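Local coordinates for flagellar basal body rod modification protein (Helicobacter pylori 26695, PDB 4ZZF), which probably acts as a scaffold, the hook-capping protein needed for assembly of the bacterial flagellar hook, seen here as a truncated fragment containing its Ig-like domain, at the interface of chains A and B. Coordinates in Å, arbitrary orientation; residue numbers count along the deposited sequence, not the author numbering. Chains: chain A/B, Flagellar basal body rod modification protein.

Contact 1 and contact 2 lie side by side on one A–B interface, the centres of their C-alpha atoms about 9 Å apart. Contact 1 pairs the N-terminal loops of the two chains, whereas contact 2 sets strand 137-141 of chain A against strand 115-119 of chain B. B:Val3 and B:Ile6 belong to both, so the N-terminal loop of chain B bridges loop pairing and strand pairing. The deposited assembly holds four copies of this truncated fragment, and the interface as a whole departs from an exact two-fold. Whether full-length FlgD pairs in this way the structure alone does not show.

Contact 1: the interface of chains A and B. Residues chain A 2, 4-5, 8; chain B 1-4, 6.
Two N-terminal loops, one from each copy of the FlgD fragment, meet here in a small, serine-rich patch just ahead of the first strand, 9-12. The same turn recurs in both chains. In A:Ser2 the hydroxyl OG lies anti to the backbone N (chi1 -168°), while that of A:Ser4 takes the crowded position between backbone N and carbonyl carbon (chi1 59°), and the two oxygens share a hydrogen bond, OG of A:Ser2 to OG of A:Ser4, of 2.9 Å. B:Ser2 and B:Ser4 repeat the pairing with the same torsions. What crosses the interface is a backbone donor: the amide N of B:Val3 gives its hydrogen to OG of A:Ser4 at 3.1 Å, bent moderately to 151° at the hydrogen. A:Ser4 OG is thus gripped from its own chain and from the partner. Water 2 joins the OG atoms of A:Ser2 and B:Ser2, whose direct approach is weak.

Beside this polar strip, B:Val3 supplies the apolar filling. Its CG2 branch, in the crowded position, sits against CA of A:Met5 at 3.7 Å. The side chain of A:Met5, extended beyond CG, crosses B:Val3 at about a right angle and carries its methyl CE toward the backbone O of B:Asn1.

A:Lys8 closes the other end. Its chain bends at chi2 and again at chi4, so that the terminal amine NZ turns back to its own loop and donates to the carbonyl O of A:Ser4 at 2.8 Å, nearly along the C=O axis. The lysine and B:Ile6 reach toward each other, CE of A:Lys8 lying against CB and the CG2 branch of B:Ile6. The same amine also reaches chain B through solvent: NZ of A:Lys8 contacts water 1, which lies 3.0 Å from the backbone O of B:Ile6.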
ATOM      1  N   SER A   2       9.884  -5.341  -1.580  1.00 76.94           N
ATOM      2  CA  SER A   2       8.588  -4.672  -1.575  1.00 73.07           C
ATOM      3  C   SER A   2       7.625  -5.210  -2.651  1.00 68.66           C
ATOM      4  O   SER A   2       8.006  -5.442  -3.807  1.00 68.08           O
ATOM      5  CB  SER A   2       8.771  -3.152  -1.742  1.00 68.36           C
ATOM      6  OG  SER A   2       7.564  -2.472  -1.456  1.00 64.13           O
ATOM      7  N   SER A   4       4.712  -3.412  -2.987  1.00 43.80           N
ATOM      8  CA  SER A   4       3.865  -2.231  -3.111  1.00 51.53           C
ATOM      9  C   SER A   4       3.537  -1.898  -4.570  1.00 46.76           C
ATOM     10  O   SER A   4       2.629  -1.114  -4.838  1.00 49.35           O
ATOM     11  CB  SER A   4       4.523  -1.017  -2.437  1.00 50.13           C
ATOM     12  OG  SER A   4       5.778  -0.751  -3.038  1.00 54.09           O
ATOM     13  N   MET A   5       4.248  -2.512  -5.509  1.00 45.71           N
ATOM     14  CA  MET A   5       3.989  -2.283  -6.928  1.00 44.56           C
ATOM     15  C   MET A   5       2.705  -2.936  -7.397  1.00 41.09           C
ATOM     16  O   MET A   5       2.091  -2.494  -8.373  1.00 38.65           O
ATOM     17  CB  MET A   5       5.159  -2.797  -7.763  1.00 46.04           C
ATOM     18  CG  MET A   5       6.458  -2.094  -7.436  1.00 49.63           C
ATOM     19  SD  MET A   5       7.920  -3.035  -7.921  1.00 60.83           S
ATOM     20  CE  MET A   5       9.208  -1.831  -7.585  1.00 53.91           C
ATOM     21  N   LYS A   8      -0.306  -1.257  -9.145  1.00 39.05           N
ATOM     22  CA  LYS A   8       0.127  -0.020  -9.793  1.00 38.51           C
ATOM     23  C   LYS A   8       0.214  -0.260 -11.287  1.00 37.71           C
ATOM     24  O   LYS A   8       0.278  -1.409 -11.733  1.00 37.62           O
ATOM     25  CB  LYS A   8       1.488   0.465  -9.266  1.00 36.03           C
ATOM     26  CG  LYS A   8       1.585   0.685  -7.736  1.00 42.36           C
ATOM     27  CD  LYS A   8       0.661   1.790  -7.258  1.00 41.45           C
ATOM     28  CE  LYS A   8       0.942   2.181  -5.810  1.00 49.60           C
ATOM     29  NZ  LYS A   8       0.838   1.032  -4.869  1.00 47.37           N
TER
ATOM     30  N   ASN B   1      13.453   1.275  -4.057  1.00 77.78           N
ATOM     31  CA  ASN B   1      12.823  -0.033  -4.226  1.00 81.39           C
ATOM     32  C   ASN B   1      11.319   0.001  -3.952  1.00 79.65           C
ATOM     33  O   ASN B   1      10.546  -0.718  -4.584  1.00 79.29           O
ATOM     34  CB  ASN B   1      13.496  -1.077  -3.316  1.00 81.47           C
ATOM     35  CG  ASN B   1      12.714  -2.387  -3.245  1.00 85.29           C
ATOM     36  OD1 ASN B   1      11.799  -2.543  -2.421  1.00 77.86           O
ATOM     37  ND2 ASN B   1      13.066  -3.333  -4.117  1.00 83.52           N
ATOM     38  N   SER B   2      10.908   0.837  -3.006  1.00 76.94           N
ATOM     39  CA  SER B   2       9.498   0.929  -2.643  1.00 73.07           C
ATOM     40  C   SER B   2       8.753   2.052  -3.390  1.00 68.66           C
ATOM     41  O   SER B   2       9.252   3.176  -3.538  1.00 68.08           O
ATOM     42  CB  SER B   2       9.348   1.115  -1.122  1.00 68.36           C
ATOM     43  OG  SER B   2       8.004   0.921  -0.727  1.00 64.13           O
ATOM     44  N   VAL B   3       7.548   1.719  -3.846  1.00 60.29           N
ATOM     45  CA  VAL B   3       6.649   2.671  -4.468  1.00 50.28           C
ATOM     46  C   VAL B   3       5.416   2.925  -3.578  1.00 47.95           C
ATOM     47  O   VAL B   3       4.383   3.416  -4.048  1.00 42.77           O
ATOM     48  CB  VAL B   3       6.208   2.190  -5.891  1.00 50.19           C
ATOM     49  CG1 VAL B   3       7.427   1.796  -6.712  1.00 48.24           C
ATOM     50  CG2 VAL B   3       5.197   1.036  -5.836  1.00 41.68           C
ATOM     51  N   SER B   4       5.542   2.610  -2.291  1.00 43.80           N
ATOM     52  CA  SER B   4       4.463   2.812  -1.330  1.00 51.53           C
ATOM     53  C   SER B   4       4.167   4.296  -1.088  1.00 46.76           C
ATOM     54  O   SER B   4       3.127   4.637  -0.528  1.00 49.35           O
ATOM     55  CB  SER B   4       4.788   2.124   0.005  1.00 50.13           C
ATOM     56  OG  SER B   4       5.989   2.649   0.541  1.00 54.09           O
ATOM     57  N   ILE B   6       3.572   6.461  -3.420  1.00 41.16           N
ATOM     58  CA  ILE B   6       2.581   6.893  -4.386  1.00 40.57           C
ATOM     59  C   ILE B   6       1.219   7.015  -3.718  1.00 42.13           C
ATOM     60  O   ILE B   6       0.778   6.100  -3.044  1.00 44.44           O
ATOM     61  CB  ILE B   6       2.492   5.927  -5.563  1.00 41.67           C
ATOM     62  CG1 ILE B   6       3.790   5.966  -6.375  1.00 41.97           C
ATOM     63  CG2 ILE B   6       1.287   6.260  -6.434  1.00 40.83           C
ATOM     64  CD1 ILE B   6       3.883   4.836  -7.360  1.00 42.33           C
TER
HETATM   65  O   HOH W   1       1.107   3.179  -2.642  1.00 43.79           O
HETATM   66  O   HOH W   2       7.265  -1.069   0.587  0.25 52.78           O

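Contact 2: the interface of chains A and B. Residues chain A 137-141, 146; chain B 3, 6, 114-118, 126.
A:Phe140, A:Lys146 and B:Phe118 bury the most surface where strand 137-141 of chain A runs antiparallel to strand 115-119 of chain B, an intermolecular antiparallel beta pairing. Around A:Phe140 the backbones exchange bonds both ways: its N donates to O of B:Val116 at 2.9 Å, nearly along the C=O axis, and its O accepts from N of B:Val116 at 3.0 Å, in the carbonyl plane. Farther along, N of B:Phe118 reaches O of A:Ile138 at 2.7 Å from above the carbonyl plane.

The side chains of A:Phe140 (chi1 -61°, CG anti to the carbonyl carbon) and B:Phe118 cross obliquely, their ring planes nearly perpendicular and meeting edge to edge, CE1 of A:Phe140 3.6 Å from CE2 of B:Phe118. B:Val3 presses CG1 against CD1 of A:Phe140, and B:Ile6 brings CD1 to its CB.

At the opposite end A:Lys146, the last residue of this truncated construct, bends at chi2 and chi3, laying its CE against CB of B:Ser115. Its NZ forms a salt bridge of 3.0 Å with OE2 of A:Glu139 in its own chain, coming from above the carboxylate plane. The extended A:Glu139 offers the anti lone pair of that same OE2 to OG of B:Ser115, at 2.9 Å. B:Arg126 adds a weaker salt bridge from NH2, with OE2 at the edge of its guanidinium, while its NE donates to OG of B:Ser115. This carboxylate probably offsets the proximity of two cationic side chains. Together, strand pairing, an aromatic contact and a charged cluster join the two copies in the crystal; the structure alone does not show whether this pairing serves hook capping.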
ATOM      1  N   ALA A 137      11.699  -1.680 -14.675  1.00 40.10           N
ATOM      2  CA  ALA A 137      10.641  -0.702 -14.435  1.00 42.59           C
ATOM      3  C   ALA A 137      11.199   0.708 -14.298  1.00 45.08           C
ATOM      4  O   ALA A 137      12.083   0.950 -13.476  1.00 48.23           O
ATOM      5  CB  ALA A 137       9.856  -1.068 -13.206  1.00 36.69           C
ATOM      6  N   ILE A 138      10.670   1.641 -15.087  1.00 39.28           N
ATOM      7  CA  ILE A 138      11.155   3.014 -15.044  1.00 42.92           C
ATOM      8  C   ILE A 138      10.185   3.986 -14.353  1.00 46.29           C
ATOM      9  O   ILE A 138      10.592   5.075 -13.947  1.00 46.23           O
ATOM     10  CB  ILE A 138      11.463   3.547 -16.455  1.00 40.43           C
ATOM     11  CG1 ILE A 138      10.209   3.555 -17.335  1.00 44.25           C
ATOM     12  CG2 ILE A 138      12.605   2.751 -17.095  1.00 38.84           C
ATOM     13  CD1 ILE A 138      10.530   3.769 -18.844  1.00 43.73           C
ATOM     14  N   GLU A 139       8.918   3.597 -14.211  1.00 39.98           N
ATOM     15  CA  GLU A 139       7.930   4.468 -13.574  1.00 39.42           C
ATOM     16  C   GLU A 139       6.741   3.686 -13.035  1.00 39.08           C
ATOM     17  O   GLU A 139       6.333   2.708 -13.651  1.00 37.96           O
ATOM     18  CB  GLU A 139       7.425   5.528 -14.562  1.00 38.83           C
ATOM     19  CG  GLU A 139       6.673   6.627 -13.859  1.00 45.80           C
ATOM     20  CD  GLU A 139       6.128   7.698 -14.778  1.00 48.86           C
ATOM     21  OE1 GLU A 139       6.088   7.496 -16.016  1.00 51.34           O
ATOM     22  OE2 GLU A 139       5.745   8.759 -14.237  1.00 51.39           O
ATOM     23  N   PHE A 140       6.191   4.113 -11.891  1.00 36.21           N
ATOM     24  CA  PHE A 140       4.925   3.567 -11.383  1.00 35.15           C
ATOM     25  C   PHE A 140       3.932   4.662 -11.034  1.00 39.30           C
ATOM     26  O   PHE A 140       4.316   5.720 -10.526  1.00 39.39           O
ATOM     27  CB  PHE A 140       5.126   2.708 -10.129  1.00 36.93           C
ATOM     28  CG  PHE A 140       6.001   1.502 -10.330  1.00 38.90           C
ATOM     29  CD1 PHE A 140       7.383   1.605 -10.216  1.00 40.80           C
ATOM     30  CD2 PHE A 140       5.439   0.255 -10.576  1.00 36.16           C
ATOM     31  CE1 PHE A 140       8.186   0.486 -10.364  1.00 43.15           C
ATOM     32  CE2 PHE A 140       6.227  -0.860 -10.734  1.00 35.81           C
ATOM     33  CZ  PHE A 140       7.599  -0.754 -10.625  1.00 34.26           C
ATOM     34  N   TYR A 141       2.651   4.386 -11.276  1.00 36.84           N
ATOM     35  CA  TYR A 141       1.570   5.283 -10.860  1.00 43.40           C
ATOM     36  C   TYR A 141       0.268   4.493 -10.672  1.00 40.92           C
ATOM     37  O   TYR A 141       0.180   3.318 -11.037  1.00 40.19           O
ATOM     38  CB  TYR A 141       1.386   6.433 -11.875  1.00 41.21           C
ATOM     39  CG  TYR A 141       1.275   5.997 -13.316  1.00 41.91           C
ATOM     40  CD1 TYR A 141       0.035   5.682 -13.878  1.00 44.72           C
ATOM     41  CD2 TYR A 141       2.401   5.911 -14.124  1.00 39.46           C
ATOM     42  CE1 TYR A 141      -0.076   5.282 -15.215  1.00 39.39           C
ATOM     43  CE2 TYR A 141       2.300   5.521 -15.457  1.00 39.54           C
ATOM     44  CZ  TYR A 141       1.067   5.203 -15.994  1.00 38.39           C
ATOM     45  OH  TYR A 141       0.971   4.811 -17.315  1.00 39.82           O
ATOM     46  N   LYS A 146      -3.037   9.627 -14.079  1.00 86.45           N
ATOM     47  CA  LYS A 146      -1.631   9.810 -14.498  1.00 78.28           C
ATOM     48  C   LYS A 146      -1.079   8.811 -15.530  1.00 71.70           C
ATOM     49  O   LYS A 146      -0.215   9.162 -16.345  1.00 67.33           O
ATOM     50  CB  LYS A 146      -0.723   9.811 -13.261  1.00 69.51           C
ATOM     51  CG  LYS A 146      -0.157  11.185 -12.954  1.00 68.74           C
ATOM     52  CD  LYS A 146       1.087  11.371 -13.773  1.00 66.33           C
ATOM     53  CE  LYS A 146       2.022  10.232 -13.490  1.00 68.24           C
ATOM     54  NZ  LYS A 146       3.191  10.234 -14.407  1.00 61.05           N
TER
ATOM     55  N   VAL B   3       7.548   1.719  -3.846  1.00 60.29           N
ATOM     56  CA  VAL B   3       6.649   2.671  -4.468  1.00 50.28           C
ATOM     57  C   VAL B   3       5.416   2.925  -3.578  1.00 47.95           C
ATOM     58  O   VAL B   3       4.383   3.416  -4.048  1.00 42.77           O
ATOM     59  CB  VAL B   3       6.208   2.190  -5.891  1.00 50.19           C
ATOM     60  CG1 VAL B   3       7.427   1.796  -6.712  1.00 48.24           C
ATOM     61  CG2 VAL B   3       5.197   1.036  -5.836  1.00 41.68           C
ATOM     62  N   ILE B   6       3.572   6.461  -3.420  1.00 41.16           N
ATOM     63  CA  ILE B   6       2.581   6.893  -4.386  1.00 40.57           C
ATOM     64  C   ILE B   6       1.219   7.015  -3.718  1.00 42.13           C
ATOM     65  O   ILE B   6       0.778   6.100  -3.044  1.00 44.44           O
ATOM     66  CB  ILE B   6       2.492   5.927  -5.563  1.00 41.67           C
ATOM     67  CG1 ILE B   6       3.790   5.966  -6.375  1.00 41.97           C
ATOM     68  CG2 ILE B   6       1.287   6.260  -6.434  1.00 40.83           C
ATOM     69  CD1 ILE B   6       3.883   4.836  -7.360  1.00 42.33           C
ATOM     70  N   GLU B 114       2.447  11.704  -7.152  1.00 38.78           N
ATOM     71  CA  GLU B 114       1.650  11.228  -8.268  1.00 39.32           C
ATOM     72  C   GLU B 114       2.272  10.026  -8.970  1.00 42.50           C
ATOM     73  O   GLU B 114       1.573   9.227  -9.589  1.00 43.91           O
ATOM     74  CB  GLU B 114       1.432  12.359  -9.267  1.00 43.27           C
ATOM     75  CG  GLU B 114       0.700  13.543  -8.660  1.00 45.03           C
ATOM     76  CD  GLU B 114       0.543  14.685  -9.634  1.00 48.28           C
ATOM     77  OE1 GLU B 114       1.577  15.222 -10.082  1.00 43.69           O
ATOM     78  OE2 GLU B 114      -0.612  15.036  -9.955  1.00 54.02           O
ATOM     79  N   SER B 115       3.587   9.896  -8.888  1.00 39.51           N
ATOM     80  CA  SER B 115       4.239   8.728  -9.452  1.00 39.75           C
ATOM     81  C   SER B 115       5.628   8.639  -8.875  1.00 38.46           C
ATOM     82  O   SER B 115       6.132   9.607  -8.320  1.00 38.83           O
ATOM     83  CB  SER B 115       4.283   8.793 -10.991  1.00 39.42           C
ATOM     84  OG  SER B 115       5.355   9.586 -11.455  1.00 45.50           O
ATOM     85  N   VAL B 116       6.226   7.461  -8.978  1.00 40.10           N
ATOM     86  CA  VAL B 116       7.632   7.270  -8.653  1.00 40.19           C
ATOM     87  C   VAL B 116       8.363   6.931  -9.936  1.00 43.88           C
ATOM     88  O   VAL B 116       7.958   6.034 -10.665  1.00 44.17           O
ATOM     89  CB  VAL B 116       7.848   6.159  -7.607  1.00 41.08           C
ATOM     90  CG1 VAL B 116       9.314   5.723  -7.572  1.00 48.73           C
ATOM     91  CG2 VAL B 116       7.407   6.634  -6.245  1.00 43.46           C
ATOM     92  N   ILE B 117       9.427   7.672 -10.214  1.00 45.77           N
ATOM     93  CA  ILE B 117      10.213   7.487 -11.418  1.00 49.89           C
ATOM     94  C   ILE B 117      11.577   6.938 -11.076  1.00 54.03           C
ATOM     95  O   ILE B 117      12.229   7.428 -10.156  1.00 54.69           O
ATOM     96  CB  ILE B 117      10.412   8.805 -12.166  1.00 52.38           C
ATOM     97  CG1 ILE B 117       9.074   9.385 -12.591  1.00 48.44           C
ATOM     98  CG2 ILE B 117      11.328   8.605 -13.370  1.00 54.91           C
ATOM     99  CD1 ILE B 117       9.208  10.768 -13.153  1.00 54.43           C
ATOM    100  N   PHE B 118      12.027   5.929 -11.810  1.00 55.93           N
ATOM    101  CA  PHE B 118      13.365   5.417 -11.556  1.00 58.73           C
ATOM    102  C   PHE B 118      14.354   5.965 -12.558  1.00 63.08           C
ATOM    103  O   PHE B 118      14.281   5.713 -13.759  1.00 63.73           O
ATOM    104  CB  PHE B 118      13.358   3.900 -11.513  1.00 54.44           C
ATOM    105  CG  PHE B 118      12.704   3.383 -10.285  1.00 57.32           C
ATOM    106  CD1 PHE B 118      13.422   3.281  -9.108  1.00 60.04           C
ATOM    107  CD2 PHE B 118      11.348   3.099 -10.273  1.00 53.54           C
ATOM    108  CE1 PHE B 118      12.814   2.847  -7.949  1.00 64.84           C
ATOM    109  CE2 PHE B 118      10.725   2.669  -9.119  1.00 54.06           C
ATOM    110  CZ  PHE B 118      11.458   2.540  -7.951  1.00 63.84           C
ATOM    111  N   ARG B 126       7.416  12.146  -8.376  1.00 37.50           N
ATOM    112  CA  ARG B 126       6.752  13.157  -9.176  1.00 44.91           C
ATOM    113  C   ARG B 126       5.640  13.800  -8.365  1.00 41.25           C
ATOM    114  O   ARG B 126       4.706  13.128  -7.931  1.00 40.22           O
ATOM    115  CB  ARG B 126       6.186  12.586 -10.476  1.00 44.61           C
ATOM    116  CG  ARG B 126       5.461  13.666 -11.303  1.00 50.50           C
ATOM    117  CD  ARG B 126       4.520  13.085 -12.354  1.00 51.90           C
ATOM    118  NE  ARG B 126       5.227  12.270 -13.340  1.00 63.12           N
ATOM    119  CZ  ARG B 126       5.966  12.768 -14.334  1.00 67.33           C
ATOM    120  NH1 ARG B 126       6.098  14.095 -14.468  1.00 63.77           N
ATOM    121  NH2 ARG B 126       6.582  11.944 -15.188  1.00 58.15           N
TER